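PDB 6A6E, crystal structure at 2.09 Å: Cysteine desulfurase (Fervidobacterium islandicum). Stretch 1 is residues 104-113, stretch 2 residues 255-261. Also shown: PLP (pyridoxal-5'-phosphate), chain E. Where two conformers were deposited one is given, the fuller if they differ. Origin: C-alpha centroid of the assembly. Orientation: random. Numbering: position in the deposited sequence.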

# COMPACT_ATOMS: atom_id res chain seq x y z
N THR A 104 0.20 10.14 -2.12
CA THR A 104 1.61 10.34 -2.04
C THR A 104 2.36 9.43 -3.01
O THR A 104 3.21 9.91 -3.79
CB THR A 104 2.11 10.17 -0.61
OG1 THR A 104 1.43 11.09 0.25
CG2 THR A 104 3.63 10.42 -0.49
N MET A 105 2.08 8.14 -2.99
CA MET A 105 2.74 7.23 -3.95
C MET A 105 2.48 7.65 -5.39
O MET A 105 3.38 7.66 -6.23
CB MET A 105 2.30 5.75 -3.76
CG MET A 105 2.63 4.86 -4.99
SD MET A 105 2.43 3.09 -4.72
CE MET A 105 2.41 2.44 -6.42
N GLY A 106 1.23 7.94 -5.72
CA GLY A 106 0.88 8.48 -7.04
C GLY A 106 1.71 9.63 -7.55
O GLY A 106 2.18 9.59 -8.67
N ILE A 107 1.95 10.64 -6.73
CA ILE A 107 2.77 11.75 -7.12
C ILE A 107 4.20 11.29 -7.33
O ILE A 107 4.89 11.70 -8.29
CB ILE A 107 2.74 12.96 -6.13
CG1 ILE A 107 1.33 13.57 -5.98
CG2 ILE A 107 3.68 14.09 -6.57
CD1 ILE A 107 0.87 14.29 -7.22
N ASN A 108 4.71 10.48 -6.42
CA ASN A 108 6.08 9.98 -6.59
C ASN A 108 6.22 9.18 -7.89
O ASN A 108 7.24 9.28 -8.58
CB ASN A 108 6.53 9.14 -5.39
CG ASN A 108 6.96 9.99 -4.21
OD1 ASN A 108 8.16 10.34 -4.10
ND2 ASN A 108 6.01 10.37 -3.33
N PHE A 109 5.20 8.37 -8.20
CA PHE A 109 5.14 7.56 -9.41
C PHE A 109 5.31 8.51 -10.63
O PHE A 109 6.13 8.27 -11.54
CB PHE A 109 3.82 6.82 -9.38
CG PHE A 109 3.44 6.06 -10.63
CD1 PHE A 109 3.47 6.64 -11.91
CD2 PHE A 109 2.86 4.81 -10.50
CE1 PHE A 109 3.05 5.94 -13.03
CE2 PHE A 109 2.42 4.10 -11.62
CZ PHE A 109 2.55 4.67 -12.89
N LEU A 110 4.57 9.61 -10.63
CA LEU A 110 4.60 10.53 -11.78
C LEU A 110 5.97 11.21 -11.96
O LEU A 110 6.47 11.24 -13.07
CB LEU A 110 3.46 11.55 -11.68
CG LEU A 110 2.12 10.90 -11.86
CD1 LEU A 110 0.98 11.87 -11.64
CD2 LEU A 110 2.00 10.33 -13.28
N VAL A 111 6.55 11.74 -10.90
CA VAL A 111 7.81 12.44 -11.03
C VAL A 111 8.87 11.49 -11.59
O VAL A 111 9.57 11.85 -12.57
CB VAL A 111 8.41 12.96 -9.67
CG1 VAL A 111 9.69 13.73 -9.96
CG2 VAL A 111 7.46 13.84 -8.94
N ASN A 112 9.00 10.32 -10.97
CA ASN A 112 9.96 9.36 -11.38
C ASN A 112 9.67 8.82 -12.79
O ASN A 112 10.64 8.65 -13.60
CB ASN A 112 10.13 8.17 -10.41
CG ASN A 112 10.76 8.56 -9.13
OD1 ASN A 112 11.99 8.61 -9.03
ND2 ASN A 112 9.91 8.83 -8.08
N SER A 113 8.42 8.46 -13.07
CA SER A 113 8.12 7.94 -14.39
C SER A 113 8.30 9.05 -15.47
O SER A 113 8.82 8.77 -16.54
CB SER A 113 6.73 7.32 -14.54
OG SER A 113 6.65 6.15 -13.66
N GLN A 255 2.94 5.52 -23.05
CA GLN A 255 4.30 5.94 -23.32
C GLN A 255 5.19 6.04 -22.05
O GLN A 255 6.39 6.41 -22.12
CB GLN A 255 4.26 7.29 -24.09
CG GLN A 255 3.49 7.22 -25.42
CD GLN A 255 4.04 6.15 -26.36
OE1 GLN A 255 3.35 5.23 -26.75
NE2 GLN A 255 5.31 6.26 -26.67
N LEU A 256 4.63 5.70 -20.88
CA LEU A 256 5.34 5.99 -19.64
C LEU A 256 6.10 4.78 -19.22
O LEU A 256 5.51 3.69 -19.25
CB LEU A 256 4.36 6.30 -18.51
CG LEU A 256 3.86 7.65 -18.11
CD1 LEU A 256 3.15 7.47 -16.75
CD2 LEU A 256 4.98 8.68 -18.03
N GLU A 257 7.38 4.94 -18.86
CA GLU A 257 8.13 3.90 -18.14
C GLU A 257 7.44 3.54 -16.76
O GLU A 257 7.05 4.44 -16.01
CB GLU A 257 9.58 4.35 -17.89
CG GLU A 257 10.47 3.37 -17.08
CD GLU A 257 10.92 2.12 -17.84
OE1 GLU A 257 10.71 2.04 -19.05
OE2 GLU A 257 11.43 1.18 -17.21
N PRO A 258 7.31 2.25 -16.44
CA PRO A 258 6.69 1.90 -15.13
C PRO A 258 7.49 2.51 -14.03
O PRO A 258 8.73 2.63 -14.15
CB PRO A 258 6.77 0.39 -15.09
CG PRO A 258 6.71 -0.03 -16.57
CD PRO A 258 7.45 1.06 -17.31
N PHE A 259 6.83 2.88 -12.94
CA PHE A 259 7.53 3.34 -11.74
C PHE A 259 8.24 2.14 -11.00
O PHE A 259 9.44 2.11 -10.83
CB PHE A 259 6.51 4.07 -10.81
CG PHE A 259 7.09 4.60 -9.58
CD1 PHE A 259 8.40 5.02 -9.55
CD2 PHE A 259 6.35 4.60 -8.40
CE1 PHE A 259 8.97 5.51 -8.39
CE2 PHE A 259 6.90 5.12 -7.24
CZ PHE A 259 8.19 5.57 -7.25
N LEU A 260 7.44 1.20 -10.54
CA LEU A 260 7.86 0.00 -9.88
C LEU A 260 7.84 -1.21 -10.82
O LEU A 260 6.98 -1.30 -11.74
CB LEU A 260 6.92 -0.31 -8.72
CG LEU A 260 6.65 0.79 -7.69
CD1 LEU A 260 5.74 0.32 -6.54
CD2 LEU A 260 7.95 1.33 -7.20
N TYR A 261 8.72 -2.18 -10.51
CA TYR A 261 8.84 -3.41 -11.27
C TYR A 261 8.71 -4.63 -10.43
O TYR A 261 9.02 -4.61 -9.26
CB TYR A 261 10.24 -3.43 -11.87
CG TYR A 261 10.63 -2.19 -12.62
CD1 TYR A 261 10.24 -2.00 -13.93
CD2 TYR A 261 11.46 -1.22 -12.02
CE1 TYR A 261 10.63 -0.85 -14.63
CE2 TYR A 261 11.85 -0.08 -12.71
CZ TYR A 261 11.47 0.09 -14.00
OH TYR A 261 11.88 1.27 -14.65
N1 PLP E . -2.66 16.30 -0.86
C2 PLP E . -3.68 16.81 -0.23
C2A PLP E . -4.25 18.12 -0.66
C3 PLP E . -4.20 16.07 0.91
O3 PLP E . -5.22 16.59 1.58
C4 PLP E . -3.64 14.77 1.28
C4A PLP E . -4.16 13.93 2.34
C5 PLP E . -2.47 14.31 0.52
C6 PLP E . -2.07 15.13 -0.49
C5A PLP E . -1.72 13.02 0.87
O4P PLP E . -2.46 11.82 1.02
P PLP E . -1.90 10.42 1.64
O1P PLP E . -0.85 9.90 0.74
O2P PLP E . -1.48 10.84 3.02
O3P PLP E . -3.15 9.60 1.58

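An irregular segment, residues 255-261, packs against one side of the helix 104-113, burying 448 Å², both sides summed. Q255 stays out of reach. L256 points toward the helix: L256 CD1 lies 4.0 Å from F109 CE1, at the edge of that ring, and both methyls lie near S113 CB (CD2 4.1 Å, CD1 4.2 Å), so a branched apolar side chain fills the space beside both. E257 contributes its backbone: OG of S113 is 2.9 Å from E257 O and 3.0 Å from F109 O, and its one proton can serve either acceptor. The E257 carboxylate leads away from the helix, and its OE2 accepts a 2.6 Å hydrogen bond from Y261 OH. P258 points away and adds little. F259 is the centre of the contact, covered over 130 Å². Its ring lies over the helix backbone, with F109 CA 3.7 Å from the ring centroid, while F259 CB sits over a face of the F109 ring, 3.9 Å from its centroid; the two rings meet obliquely, planes at 51°. N112 ND2, 3.5 Å from F259 CE1, is hydrogen-bonded to N108 O at 2.8 Å, so one of its N-H groups is satisfied beside the aromatic ring. L260 CD1 meets CE of the extended M105 at 3.9 Å. Y261 does not reach the helix.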